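PDB 5CWW: nucleoporin NUP82 from Chaetomium thermophilum, which is a nuclear pore complex component that probably serves both as a structural part of the pore and as a docking partner for transport factors. Local coordinates for residues 491-505 against 563-577. Sequence-based numbering, arbitrary orientation.
Sequences MFSEDATSPYSFYVT and AAATSIDDPDLGYFI
Asp495 OD2 takes a 2.6 Å hydrogen bond from Tyr575 OH on its syn lone pair, with carboxylate and ring planes 85° apart, and a weak one from Tyr503 OH. The other oxygen, OD1, accepts from Thr497 N (an Asx turn), Ser498 N (an Asx motif) and Thr497 OG1, three bonds that hold the carboxylate's rotation. Thr497 CG2 then lies over one face of the Tyr575 ring, 3.9 Å from its centroid, a CH-pi contact. With chi1 at -172°, Ser567 OG swings away from its own backbone N and receives a nearly straight bond from Ala496 N (3.2 Å, 176°). A water bridges the two strands, donating to Glu494 O and accepting from Ser567 N at 2.9 Å. At the far end Ala565 N donates to Thr505 OG1 (2.9 Å), while Met491 SD packs on Ala564 CB at 3.8 Å. An alanine at Asp495 would probably leave both tyrosine hydroxyls without this acceptor and free the 495-498 turn to shift. Strands 491-494 and 566-570 edge two successive antiparallel sheets, consistent with neighbouring blades of the N-terminal beta-propeller domain; the hydrogen bonds across the contact each use a side chain or the water, none pairing backbone with backbone, so the sheets stay separate.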
loop_
_atom_site.group_PDB
_atom_site.type_symbol
_atom_site.label_atom_id
_atom_site.label_comp_id
_atom_site.label_asym_id
_atom_site.label_seq_id
_atom_site.Cartn_x
_atom_site.Cartn_y
_atom_site.Cartn_z
ATOM N N MET B 491 9.453 -7.860 6.249
ATOM C CA MET B 491 8.360 -8.095 5.306
ATOM C C MET B 491 7.351 -9.117 5.816
ATOM O O MET B 491 7.721 -10.087 6.469
ATOM C CB MET B 491 8.920 -8.579 3.970
ATOM C CG MET B 491 9.903 -7.627 3.315
ATOM S SD MET B 491 10.768 -8.408 1.938
ATOM C CE MET B 491 11.927 -9.449 2.819
ATOM N N PHE B 492 6.078 -8.895 5.502
ATOM C CA PHE B 492 5.039 -9.894 5.735
ATOM C C PHE B 492 4.999 -10.897 4.583
ATOM O O PHE B 492 5.318 -10.558 3.443
ATOM C CB PHE B 492 3.664 -9.234 5.880
ATOM C CG PHE B 492 3.386 -8.672 7.248
ATOM C CD1 PHE B 492 3.598 -9.429 8.388
ATOM C CD2 PHE B 492 2.893 -7.383 7.388
ATOM C CE1 PHE B 492 3.331 -8.909 9.645
ATOM C CE2 PHE B 492 2.622 -6.859 8.640
ATOM C CZ PHE B 492 2.841 -7.625 9.772
ATOM N N SER B 493 4.608 -12.129 4.892
ATOM C CA SER B 493 4.320 -13.138 3.876
ATOM C C SER B 493 3.114 -13.955 4.311
ATOM O O SER B 493 3.002 -14.317 5.480
ATOM C CB SER B 493 5.518 -14.060 3.657
ATOM O OG SER B 493 6.677 -13.329 3.312
ATOM N N GLU B 494 2.222 -14.262 3.375
ATOM C CA GLU B 494 1.031 -15.037 3.702
ATOM C C GLU B 494 1.367 -16.521 3.814
ATOM O O GLU B 494 2.286 -17.012 3.160
ATOM C CB GLU B 494 -0.066 -14.820 2.656
ATOM C CG GLU B 494 -1.363 -15.565 2.974
ATOM C CD GLU B 494 -2.495 -15.227 2.021
ATOM O OE1 GLU B 494 -2.294 -14.384 1.120
ATOM O OE2 GLU B 494 -3.592 -15.810 2.179
ATOM N N ASP B 495 0.616 -17.225 4.655
ATOM C CA ASP B 495 0.742 -18.673 4.784
ATOM C C ASP B 495 -0.215 -19.366 3.821
ATOM O O ASP B 495 -1.385 -18.994 3.720
ATOM C CB ASP B 495 0.463 -19.113 6.220
ATOM C CG ASP B 495 0.582 -20.613 6.403
ATOM O OD1 ASP B 495 -0.422 -21.320 6.181
ATOM O OD2 ASP B 495 1.679 -21.081 6.772
ATOM N N ALA B 496 0.290 -20.372 3.117
ATOM C CA ALA B 496 -0.476 -21.062 2.085
ATOM C C ALA B 496 -1.679 -21.836 2.624
ATOM O O ALA B 496 -2.638 -22.072 1.890
ATOM C CB ALA B 496 0.436 -22.005 1.318
ATOM N N THR B 497 -1.632 -22.232 3.893
ATOM C CA THR B 497 -2.662 -23.110 4.453
ATOM C C THR B 497 -3.767 -22.352 5.187
ATOM O O THR B 497 -4.879 -22.858 5.327
ATOM C CB THR B 497 -2.057 -24.143 5.429
ATOM O OG1 THR B 497 -1.674 -23.495 6.649
ATOM C CG2 THR B 497 -0.844 -24.828 4.809
ATOM N N SER B 498 -3.462 -21.148 5.657
ATOM C CA SER B 498 -4.443 -20.347 6.387
ATOM C C SER B 498 -4.159 -18.850 6.277
ATOM O O SER B 498 -3.012 -18.432 6.409
ATOM C CB SER B 498 -4.465 -20.751 7.859
ATOM O OG SER B 498 -5.232 -19.833 8.616
ATOM N N PRO B 499 -5.202 -18.033 6.047
ATOM C CA PRO B 499 -4.963 -16.585 6.004
ATOM C C PRO B 499 -4.588 -16.022 7.373
ATOM O O PRO B 499 -3.971 -14.958 7.455
ATOM C CB PRO B 499 -6.308 -16.007 5.542
ATOM C CG PRO B 499 -7.135 -17.174 5.105
ATOM C CD PRO B 499 -6.624 -18.358 5.846
ATOM N N TYR B 500 -4.961 -16.737 8.432
ATOM C CA TYR B 500 -4.782 -16.242 9.792
ATOM C C TYR B 500 -3.419 -16.616 10.354
ATOM O O TYR B 500 -3.128 -16.354 11.519
ATOM C CB TYR B 500 -5.907 -16.766 10.687
ATOM C CG TYR B 500 -7.246 -16.198 10.283
ATOM C CD1 TYR B 500 -7.596 -14.897 10.618
ATOM C CD2 TYR B 500 -8.142 -16.947 9.538
ATOM C CE1 TYR B 500 -8.813 -14.363 10.235
ATOM C CE2 TYR B 500 -9.362 -16.424 9.150
ATOM C CZ TYR B 500 -9.691 -15.130 9.501
ATOM O OH TYR B 500 -10.902 -14.603 9.116
ATOM N N SER B 501 -2.588 -17.225 9.517
ATOM C CA SER B 501 -1.173 -17.387 9.819
ATOM C C SER B 501 -0.363 -16.625 8.781
ATOM O O SER B 501 -0.805 -16.454 7.647
ATOM C CB SER B 501 -0.783 -18.866 9.833
ATOM O OG SER B 501 -1.401 -19.544 10.914
ATOM N N PHE B 502 0.819 -16.162 9.169
ATOM C CA PHE B 502 1.679 -15.420 8.253
ATOM C C PHE B 502 3.098 -15.346 8.804
ATOM O O PHE B 502 3.347 -15.732 9.950
ATOM C CB PHE B 502 1.127 -14.010 8.004
ATOM C CG PHE B 502 0.800 -13.249 9.258
ATOM C CD1 PHE B 502 -0.424 -13.414 9.886
ATOM C CD2 PHE B 502 1.713 -12.360 9.801
ATOM C CE1 PHE B 502 -0.728 -12.711 11.038
ATOM C CE2 PHE B 502 1.416 -11.654 10.951
ATOM C CZ PHE B 502 0.193 -11.832 11.571
ATOM N N TYR B 503 4.021 -14.859 7.980
ATOM C CA TYR B 503 5.433 -14.822 8.341
ATOM C C TYR B 503 6.004 -13.410 8.339
ATOM O O TYR B 503 5.505 -12.526 7.650
ATOM C CB TYR B 503 6.237 -15.700 7.387
ATOM C CG TYR B 503 5.723 -17.111 7.335
ATOM C CD1 TYR B 503 6.146 -18.051 8.260
ATOM C CD2 TYR B 503 4.813 -17.507 6.364
ATOM C CE1 TYR B 503 5.675 -19.341 8.227
ATOM C CE2 TYR B 503 4.337 -18.804 6.321
ATOM C CZ TYR B 503 4.774 -19.717 7.257
ATOM O OH TYR B 503 4.309 -21.012 7.229
ATOM N N VAL B 504 7.055 -13.221 9.130
ATOM C CA VAL B 504 7.830 -11.989 9.129
ATOM C C VAL B 504 9.276 -12.331 8.792
ATOM O O VAL B 504 9.924 -13.090 9.516
ATOM C CB VAL B 504 7.757 -11.263 10.489
ATOM C CG1 VAL B 504 8.714 -10.072 10.537
ATOM C CG2 VAL B 504 6.336 -10.809 10.764
ATOM N N THR B 505 9.767 -11.774 7.688
ATOM C CA THR B 505 11.140 -11.999 7.246
ATOM C C THR B 505 11.975 -10.743 7.454
ATOM O O THR B 505 11.536 -9.634 7.157
ATOM C CB THR B 505 11.203 -12.412 5.761
ATOM O OG1 THR B 505 10.411 -13.587 5.553
ATOM C CG2 THR B 505 12.643 -12.695 5.339
ATOM N N ALA B 563 15.345 -13.291 1.354
ATOM C CA ALA B 563 14.182 -13.223 0.485
ATOM C C ALA B 563 12.928 -13.460 1.318
ATOM O O ALA B 563 12.915 -14.328 2.193
ATOM C CB ALA B 563 14.288 -14.244 -0.632
ATOM N N ALA B 564 11.889 -12.671 1.061
ATOM C CA ALA B 564 10.627 -12.802 1.779
ATOM C C ALA B 564 10.154 -14.248 1.756
ATOM O O ALA B 564 10.142 -14.887 0.703
ATOM C CB ALA B 564 9.575 -11.891 1.176
ATOM N N ALA B 565 9.779 -14.754 2.927
ATOM C CA ALA B 565 9.375 -16.145 3.081
ATOM C C ALA B 565 8.242 -16.500 2.127
ATOM O O ALA B 565 7.293 -15.737 1.965
ATOM C CB ALA B 565 8.956 -16.414 4.518
ATOM N N THR B 566 8.357 -17.662 1.493
ATOM C CA THR B 566 7.338 -18.153 0.576
ATOM C C THR B 566 6.791 -19.478 1.090
ATOM O O THR B 566 7.508 -20.477 1.142
ATOM C CB THR B 566 7.900 -18.341 -0.844
ATOM O OG1 THR B 566 8.522 -17.123 -1.278
ATOM C CG2 THR B 566 6.793 -18.719 -1.815
ATOM N N SER B 567 5.520 -19.476 1.479
ATOM C CA SER B 567 4.889 -20.667 2.033
ATOM C C SER B 567 4.394 -21.590 0.925
ATOM O O SER B 567 3.754 -21.147 -0.029
ATOM C CB SER B 567 3.728 -20.280 2.952
ATOM O OG SER B 567 3.222 -21.418 3.630
ATOM N N ILE B 568 4.700 -22.875 1.066
ATOM C CA ILE B 568 4.303 -23.887 0.090
ATOM C C ILE B 568 3.708 -25.100 0.791
ATOM O O ILE B 568 4.280 -25.612 1.752
ATOM C CB ILE B 568 5.496 -24.336 -0.777
ATOM C CG1 ILE B 568 6.277 -23.106 -1.250
ATOM C CG2 ILE B 568 5.002 -25.192 -1.943
ATOM C CD1 ILE B 568 7.310 -23.367 -2.340
ATOM N N ASP B 569 2.552 -25.547 0.309
ATOM C CA ASP B 569 1.888 -26.724 0.857
ATOM C C ASP B 569 1.500 -27.672 -0.268
ATOM O O ASP B 569 0.378 -27.627 -0.772
ATOM C CB ASP B 569 0.651 -26.330 1.667
ATOM C CG ASP B 569 -0.022 -27.525 2.325
ATOM O OD1 ASP B 569 0.690 -28.482 2.692
ATOM O OD2 ASP B 569 -1.262 -27.508 2.473
ATOM N N ASP B 570 2.442 -28.524 -0.653
ATOM C CA ASP B 570 2.234 -29.481 -1.731
ATOM C C ASP B 570 2.010 -30.879 -1.152
ATOM O O ASP B 570 2.630 -31.237 -0.153
ATOM C CB ASP B 570 3.436 -29.476 -2.677
ATOM C CG ASP B 570 3.316 -30.506 -3.777
ATOM O OD1 ASP B 570 2.736 -30.182 -4.835
ATOM O OD2 ASP B 570 3.798 -31.643 -3.586
ATOM N N PRO B 571 1.118 -31.673 -1.769
ATOM C CA PRO B 571 0.866 -33.021 -1.245
ATOM C C PRO B 571 2.072 -33.955 -1.339
ATOM O O PRO B 571 2.202 -34.855 -0.510
ATOM C CB PRO B 571 -0.282 -33.532 -2.125
ATOM C CG PRO B 571 -0.228 -32.698 -3.355
ATOM C CD PRO B 571 0.222 -31.353 -2.893
ATOM N N ASP B 572 2.937 -33.742 -2.327
ATOM C CA ASP B 572 4.097 -34.607 -2.528
ATOM C C ASP B 572 5.337 -34.085 -1.805
ATOM O O ASP B 572 6.035 -34.845 -1.135
ATOM C CB ASP B 572 4.395 -34.759 -4.022
ATOM C CG ASP B 572 3.245 -35.388 -4.787
ATOM O OD1 ASP B 572 2.511 -36.208 -4.196
ATOM O OD2 ASP B 572 3.078 -35.065 -5.982
ATOM N N LEU B 573 5.612 -32.791 -1.949
ATOM C CA LEU B 573 6.791 -32.187 -1.331
ATOM C C LEU B 573 6.542 -31.853 0.137
ATOM O O LEU B 573 7.475 -31.818 0.939
ATOM C CB LEU B 573 7.207 -30.927 -2.089
ATOM C CG LEU B 573 7.737 -31.140 -3.508
ATOM C CD1 LEU B 573 7.917 -29.803 -4.210
ATOM C CD2 LEU B 573 9.047 -31.916 -3.493
ATOM N N GLY B 574 5.281 -31.599 0.476
ATOM C CA GLY B 574 4.894 -31.323 1.847
ATOM C C GLY B 574 4.637 -29.855 2.134
ATOM O O GLY B 574 4.339 -29.069 1.234
ATOM N N TYR B 575 4.764 -29.496 3.407
ATOM C CA TYR B 575 4.427 -28.166 3.899
ATOM C C TYR B 575 5.666 -27.516 4.503
ATOM O O TYR B 575 6.201 -27.997 5.503
ATOM C CB TYR B 575 3.295 -28.270 4.923
ATOM C CG TYR B 575 2.942 -26.992 5.653
ATOM C CD1 TYR B 575 2.834 -25.779 4.983
ATOM C CD2 TYR B 575 2.681 -27.012 7.017
ATOM C CE1 TYR B 575 2.497 -24.616 5.661
ATOM C CE2 TYR B 575 2.343 -25.862 7.699
ATOM C CZ TYR B 575 2.252 -24.667 7.021
ATOM O OH TYR B 575 1.913 -23.528 7.714
ATOM N N PHE B 576 6.123 -26.426 3.893
ATOM C CA PHE B 576 7.377 -25.803 4.299
ATOM C C PHE B 576 7.473 -24.339 3.886
ATOM O O PHE B 576 6.647 -23.836 3.124
ATOM C CB PHE B 576 8.558 -26.579 3.707
ATOM C CG PHE B 576 8.610 -26.562 2.204
ATOM C CD1 PHE B 576 7.748 -27.350 1.458
ATOM C CD2 PHE B 576 9.529 -25.769 1.537
ATOM C CE1 PHE B 576 7.797 -27.340 0.076
ATOM C CE2 PHE B 576 9.583 -25.755 0.156
ATOM C CZ PHE B 576 8.717 -26.542 -0.576
ATOM N N ILE B 577 8.491 -23.668 4.415
ATOM C CA ILE B 577 8.800 -22.290 4.058
ATOM C C ILE B 577 10.032 -22.255 3.179
ATOM O O ILE B 577 10.962 -23.033 3.377
ATOM C CB ILE B 577 9.053 -21.426 5.295
ATOM C CG1 ILE B 577 7.830 -21.428 6.198
ATOM C CG2 ILE B 577 9.398 -19.993 4.907
ATOM C CD1 ILE B 577 8.183 -21.113 7.600
HETATM O O HOH W 1 4.118 -16.941 1.355
#